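TRNA (adenine(58)-N(1))-methyltransferase catalytic subunit TRM61 C-terminal domain-containing protein (Thermoplasma acidophilum, PDB 1YB2) probably transfers a methyl group from S-adenosyl-L-methionine to adenine in RNA, possibly at position 58 of tRNA. Local coordinates at residues Pro188-Met201 and Gln216-Met229. Numbering follows the deposited sequence.
Sequences PDPWNHVQKIASMM and QSEKTVLSLSASGM
Trp191, in the 3-10 turn before helix 194-199, meets Lys219 of helix 214-223 in a Rossmann-like, class I methyltransferase fold. The lysine chain runs over one face of the indole: CE sits 3.7 Å from the centroid of the Trp191 five-membered ring, 21° off its normal, a CH-pi contact. Its chi4 bend (47°) brings NZ over the same ring, 4.7 Å from that centroid, a cation-pi pair. Asp189 CA lies against the opposite face, toward its rim, and Thr220 OG1 comes in the ring plane to 3.3 Å from Trp191 CE3. Thr220 OG1 also donates to Gln216 O, from above the carbonyl plane, while Thr220 N reaches that oxygen from the other face.

Further along, Val194 packs against Ser223 and, beyond helix 214-223, Ser227, its CB 3.7 Å from Ser227 CB. Both serine hydroxyls turn back to their own chain, donating to Thr220 O and Leu224 O. The methyl CE of Met229, also past that helix, lies 3.8 Å from Val194 CB and also touches Ile197 and Ala198. Pro190 of the 3-10 turn and Thr220 of helix 214-223 rest on Phe209 and Leu211 of strand 205-211. Asp186, predicted to bind S-adenosyl-L-methionine, lies about 7 Å from Pro188 between side chains. At the far end the selenomethionines Met201 and Met229 cross nearly at right angles, SE to SE 3.7 Å.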
loop_
_atom_site.group_PDB
_atom_site.type_symbol
_atom_site.label_atom_id
_atom_site.label_comp_id
_atom_site.label_asym_id
_atom_site.label_seq_id
_atom_site.Cartn_x
_atom_site.Cartn_y
_atom_site.Cartn_z
ATOM N N PRO A 188 -12.729 -18.021 -2.267
ATOM C CA PRO A 188 -12.288 -19.233 -2.965
ATOM C C PRO A 188 -12.547 -19.194 -4.467
ATOM O O PRO A 188 -11.634 -19.470 -5.259
ATOM C CB PRO A 188 -13.151 -20.337 -2.340
ATOM C CG PRO A 188 -13.566 -19.827 -1.046
ATOM C CD PRO A 188 -13.668 -18.344 -1.174
ATOM N N ASP A 189 -13.772 -18.849 -4.865
ATOM C CA ASP A 189 -14.180 -19.008 -6.262
ATOM C C ASP A 189 -14.722 -17.718 -6.891
ATOM O O ASP A 189 -15.916 -17.630 -7.210
ATOM C CB ASP A 189 -15.198 -20.153 -6.384
ATOM C CG ASP A 189 -16.471 -19.900 -5.589
ATOM O OD1 ASP A 189 -16.433 -19.115 -4.609
ATOM O OD2 ASP A 189 -17.520 -20.487 -5.963
ATOM N N PRO A 190 -13.851 -16.700 -7.069
ATOM C CA PRO A 190 -14.386 -15.448 -7.633
ATOM C C PRO A 190 -14.955 -15.573 -9.056
ATOM O O PRO A 190 -15.862 -14.813 -9.410
ATOM C CB PRO A 190 -13.191 -14.493 -7.579
ATOM C CG PRO A 190 -11.982 -15.371 -7.526
ATOM C CD PRO A 190 -12.413 -16.593 -6.752
ATOM N N TRP A 191 -14.443 -16.513 -9.860
ATOM C CA TRP A 191 -14.974 -16.742 -11.220
ATOM C C TRP A 191 -16.488 -16.988 -11.234
ATOM O O TRP A 191 -17.150 -16.737 -12.234
ATOM C CB TRP A 191 -14.211 -17.864 -11.961
ATOM C CG TRP A 191 -14.074 -19.123 -11.139
ATOM C CD1 TRP A 191 -14.948 -20.167 -11.094
ATOM C CD2 TRP A 191 -13.032 -19.429 -10.198
ATOM N NE1 TRP A 191 -14.505 -21.125 -10.195
ATOM C CE2 TRP A 191 -13.336 -20.693 -9.631
ATOM C CE3 TRP A 191 -11.865 -18.768 -9.792
ATOM C CZ2 TRP A 191 -12.515 -21.305 -8.683
ATOM C CZ3 TRP A 191 -11.053 -19.376 -8.845
ATOM C CH2 TRP A 191 -11.384 -20.635 -8.299
ATOM N N ASN A 192 -17.046 -17.450 -10.123
ATOM C CA ASN A 192 -18.481 -17.733 -10.057
ATOM C C ASN A 192 -19.306 -16.519 -9.675
ATOM O O ASN A 192 -20.545 -16.594 -9.646
ATOM C CB ASN A 192 -18.763 -18.874 -9.075
ATOM C CG ASN A 192 -18.376 -20.232 -9.630
ATOM O OD1 ASN A 192 -18.550 -20.510 -10.819
ATOM N ND2 ASN A 192 -17.839 -21.082 -8.772
ATOM N N HIS A 193 -18.627 -15.402 -9.386
ATOM C CA HIS A 193 -19.295 -14.196 -8.873
ATOM C C HIS A 193 -18.897 -12.902 -9.568
ATOM O O HIS A 193 -19.223 -11.815 -9.099
ATOM C CB HIS A 193 -19.061 -14.091 -7.362
ATOM C CG HIS A 193 -19.385 -15.359 -6.635
ATOM N ND1 HIS A 193 -20.670 -15.855 -6.549
ATOM C CD2 HIS A 193 -18.593 -16.250 -5.997
ATOM C CE1 HIS A 193 -20.654 -16.992 -5.877
ATOM N NE2 HIS A 193 -19.408 -17.252 -5.531
ATOM N N VAL A 194 -18.217 -13.022 -10.706
ATOM C CA VAL A 194 -17.760 -11.846 -11.421
ATOM C C VAL A 194 -18.908 -10.986 -11.957
ATOM O O VAL A 194 -18.844 -9.776 -11.843
ATOM C CB VAL A 194 -16.662 -12.161 -12.490
ATOM C CG1 VAL A 194 -15.321 -12.339 -11.802
ATOM C CG2 VAL A 194 -17.012 -13.407 -13.312
ATOM N N GLN A 195 -19.974 -11.591 -12.479
ATOM C CA GLN A 195 -21.080 -10.780 -12.989
ATOM C C GLN A 195 -21.798 -10.032 -11.854
ATOM O O GLN A 195 -22.079 -8.839 -11.973
ATOM C CB GLN A 195 -22.047 -11.609 -13.831
ATOM C CG GLN A 195 -22.586 -10.810 -15.010
ATOM C CD GLN A 195 -22.520 -11.552 -16.336
ATOM O OE1 GLN A 195 -23.509 -11.598 -17.079
ATOM N NE2 GLN A 195 -21.360 -12.138 -16.641
ATOM N N LYS A 196 -22.054 -10.742 -10.755
ATOM C CA LYS A 196 -22.552 -10.132 -9.531
ATOM C C LYS A 196 -21.691 -8.956 -9.024
ATOM O O LYS A 196 -22.212 -7.859 -8.773
ATOM C CB LYS A 196 -22.692 -11.190 -8.435
ATOM C CG LYS A 196 -23.139 -10.636 -7.077
ATOM C CD LYS A 196 -24.497 -9.975 -7.193
ATOM C CE LYS A 196 -25.257 -10.081 -5.888
ATOM N NZ LYS A 196 -26.448 -9.180 -5.879
ATOM N N ILE A 197 -20.396 -9.205 -8.851
ATOM C CA ILE A 197 -19.435 -8.181 -8.396
ATOM C C ILE A 197 -19.413 -7.002 -9.368
ATOM O O ILE A 197 -19.509 -5.832 -8.950
ATOM C CB ILE A 197 -17.995 -8.782 -8.181
ATOM C CG1 ILE A 197 -17.976 -9.740 -6.967
ATOM C CG2 ILE A 197 -16.942 -7.662 -7.936
ATOM C CD1 ILE A 197 -16.683 -10.592 -6.869
ATOM N N ALA A 198 -19.309 -7.303 -10.668
ATOM C CA ALA A 198 -19.340 -6.254 -11.694
ATOM C C ALA A 198 -20.567 -5.361 -11.578
ATOM O O ALA A 198 -20.449 -4.150 -11.705
ATOM C CB ALA A 198 -19.258 -6.855 -13.098
ATOM N N SER A 199 -21.740 -5.954 -11.340
ATOM C CA SER A 199 -22.992 -5.194 -11.251
ATOM C C SER A 199 -23.014 -4.151 -10.126
ATOM O O SER A 199 -23.846 -3.231 -10.134
ATOM C CB SER A 199 -24.188 -6.149 -11.109
ATOM O OG SER A 199 -24.266 -6.664 -9.791
HETATM N N MSE A 200 -22.119 -4.274 -9.151
HETATM C CA MSE A 200 -22.099 -3.245 -8.119
HETATM C C MSE A 200 -20.866 -2.336 -8.107
HETATM O O MSE A 200 -20.606 -1.645 -7.130
HETATM C CB MSE A 200 -22.435 -3.805 -6.734
HETATM C CG MSE A 200 -21.749 -5.075 -6.340
HETATM SE SE MSE A 200 -22.831 -6.001 -4.943
HETATM C CE MSE A 200 -21.666 -7.506 -4.826
HETATM N N MSE A 201 -20.131 -2.334 -9.215
HETATM C CA MSE A 201 -18.972 -1.471 -9.389
HETATM C C MSE A 201 -19.329 -0.242 -10.212
HETATM O O MSE A 201 -19.958 -0.367 -11.265
HETATM C CB MSE A 201 -17.880 -2.249 -10.122
HETATM C CG MSE A 201 -17.306 -3.389 -9.316
HETATM SE SE MSE A 201 -15.996 -4.393 -10.330
HETATM C CE MSE A 201 -14.520 -3.059 -10.460
ATOM N N GLN A 216 -5.950 -21.030 -9.983
ATOM C CA GLN A 216 -7.126 -20.244 -9.594
ATOM C C GLN A 216 -7.075 -18.829 -10.181
ATOM O O GLN A 216 -8.097 -18.273 -10.627
ATOM C CB GLN A 216 -7.244 -20.219 -8.063
ATOM C CG GLN A 216 -7.591 -21.593 -7.495
ATOM C CD GLN A 216 -7.770 -21.607 -5.991
ATOM O OE1 GLN A 216 -8.157 -20.613 -5.392
ATOM N NE2 GLN A 216 -7.517 -22.766 -5.372
ATOM N N SER A 217 -5.863 -18.269 -10.179
ATOM C CA SER A 217 -5.560 -16.974 -10.778
ATOM C C SER A 217 -5.948 -16.967 -12.260
ATOM O O SER A 217 -6.618 -16.049 -12.731
ATOM C CB SER A 217 -4.068 -16.661 -10.572
ATOM O OG SER A 217 -3.730 -15.343 -10.959
ATOM N N GLU A 218 -5.544 -18.017 -12.976
ATOM C CA GLU A 218 -5.804 -18.145 -14.406
ATOM C C GLU A 218 -7.299 -18.295 -14.694
ATOM O O GLU A 218 -7.824 -17.669 -15.607
ATOM C CB GLU A 218 -5.006 -19.317 -14.977
ATOM C CG GLU A 218 -5.295 -19.654 -16.437
ATOM C CD GLU A 218 -4.409 -20.766 -16.944
ATOM O OE1 GLU A 218 -4.355 -21.840 -16.282
ATOM O OE2 GLU A 218 -3.769 -20.571 -18.005
ATOM N N LYS A 219 -7.974 -19.127 -13.904
ATOM C CA LYS A 219 -9.428 -19.285 -14.011
ATOM C C LYS A 219 -10.168 -17.952 -13.762
ATOM O O LYS A 219 -11.164 -17.641 -14.411
ATOM C CB LYS A 219 -9.895 -20.326 -12.999
ATOM C CG LYS A 219 -11.260 -20.900 -13.296
ATOM C CD LYS A 219 -11.505 -22.158 -12.462
ATOM C CE LYS A 219 -12.885 -22.760 -12.748
ATOM N NZ LYS A 219 -13.184 -22.871 -14.223
ATOM N N THR A 220 -9.692 -17.196 -12.786
ATOM C CA THR A 220 -10.255 -15.880 -12.479
ATOM C C THR A 220 -10.115 -14.936 -13.678
ATOM O O THR A 220 -11.071 -14.253 -14.059
ATOM C CB THR A 220 -9.596 -15.286 -11.223
ATOM O OG1 THR A 220 -9.851 -16.141 -10.103
ATOM C CG2 THR A 220 -10.114 -13.857 -10.924
ATOM N N VAL A 221 -8.919 -14.896 -14.271
ATOM C CA VAL A 221 -8.657 -13.993 -15.391
ATOM C C VAL A 221 -9.525 -14.362 -16.595
ATOM O O VAL A 221 -10.109 -13.492 -17.241
ATOM C CB VAL A 221 -7.146 -13.961 -15.785
ATOM C CG1 VAL A 221 -6.951 -13.205 -17.108
ATOM C CG2 VAL A 221 -6.320 -13.302 -14.683
ATOM N N LEU A 222 -9.636 -15.659 -16.856
ATOM C CA LEU A 222 -10.447 -16.169 -17.962
ATOM C C LEU A 222 -11.912 -15.809 -17.801
ATOM O O LEU A 222 -12.595 -15.603 -18.786
ATOM C CB LEU A 222 -10.284 -17.694 -18.097
ATOM C CG LEU A 222 -9.194 -18.236 -19.033
ATOM C CD1 LEU A 222 -7.960 -17.331 -19.097
ATOM C CD2 LEU A 222 -8.787 -19.643 -18.620
ATOM N N SER A 223 -12.383 -15.714 -16.561
ATOM C CA SER A 223 -13.779 -15.343 -16.297
ATOM C C SER A 223 -14.113 -13.844 -16.478
ATOM O O SER A 223 -15.288 -13.482 -16.514
ATOM C CB SER A 223 -14.194 -15.769 -14.888
ATOM O OG SER A 223 -13.653 -14.894 -13.901
ATOM N N LEU A 224 -13.099 -12.985 -16.554
ATOM C CA LEU A 224 -13.309 -11.514 -16.540
ATOM C C LEU A 224 -14.121 -10.853 -17.698
ATOM O O LEU A 224 -15.061 -10.050 -17.453
ATOM C CB LEU A 224 -11.968 -10.778 -16.344
ATOM C CG LEU A 224 -11.301 -10.926 -14.970
ATOM C CD1 LEU A 224 -9.943 -10.218 -14.971
ATOM C CD2 LEU A 224 -12.165 -10.405 -13.834
ATOM N N SER A 225 -13.751 -11.157 -18.935
ATOM C CA SER A 225 -14.402 -10.530 -20.108
ATOM C C SER A 225 -15.932 -10.696 -20.159
ATOM O O SER A 225 -16.641 -9.735 -20.452
ATOM C CB SER A 225 -13.789 -11.025 -21.417
ATOM O OG SER A 225 -13.957 -12.425 -21.514
ATOM N N ALA A 226 -16.439 -11.898 -19.874
ATOM C CA ALA A 226 -17.897 -12.124 -19.872
ATOM C C ALA A 226 -18.652 -11.324 -18.791
ATOM O O ALA A 226 -19.889 -11.211 -18.840
ATOM C CB ALA A 226 -18.221 -13.618 -19.759
ATOM N N SER A 227 -17.923 -10.742 -17.838
ATOM C CA SER A 227 -18.575 -10.026 -16.745
ATOM C C SER A 227 -18.675 -8.513 -16.953
ATOM O O SER A 227 -19.270 -7.848 -16.123
ATOM C CB SER A 227 -17.867 -10.297 -15.407
ATOM O OG SER A 227 -16.598 -9.659 -15.377
ATOM N N GLY A 228 -18.100 -7.971 -18.023
ATOM C CA GLY A 228 -18.049 -6.512 -18.174
ATOM C C GLY A 228 -16.887 -5.850 -17.442
ATOM O O GLY A 228 -16.893 -4.650 -17.196
HETATM N N MSE A 229 -15.893 -6.655 -17.087
HETATM C CA MSE A 229 -14.645 -6.182 -16.508
HETATM C C MSE A 229 -13.524 -6.400 -17.496
HETATM O O MSE A 229 -13.573 -7.311 -18.305
HETATM C CB MSE A 229 -14.343 -6.911 -15.194
HETATM C CG MSE A 229 -15.200 -6.428 -14.020
HETATM SE SE MSE A 229 -14.461 -7.130 -12.332
HETATM C CE MSE A 229 -15.792 -8.472 -11.963
#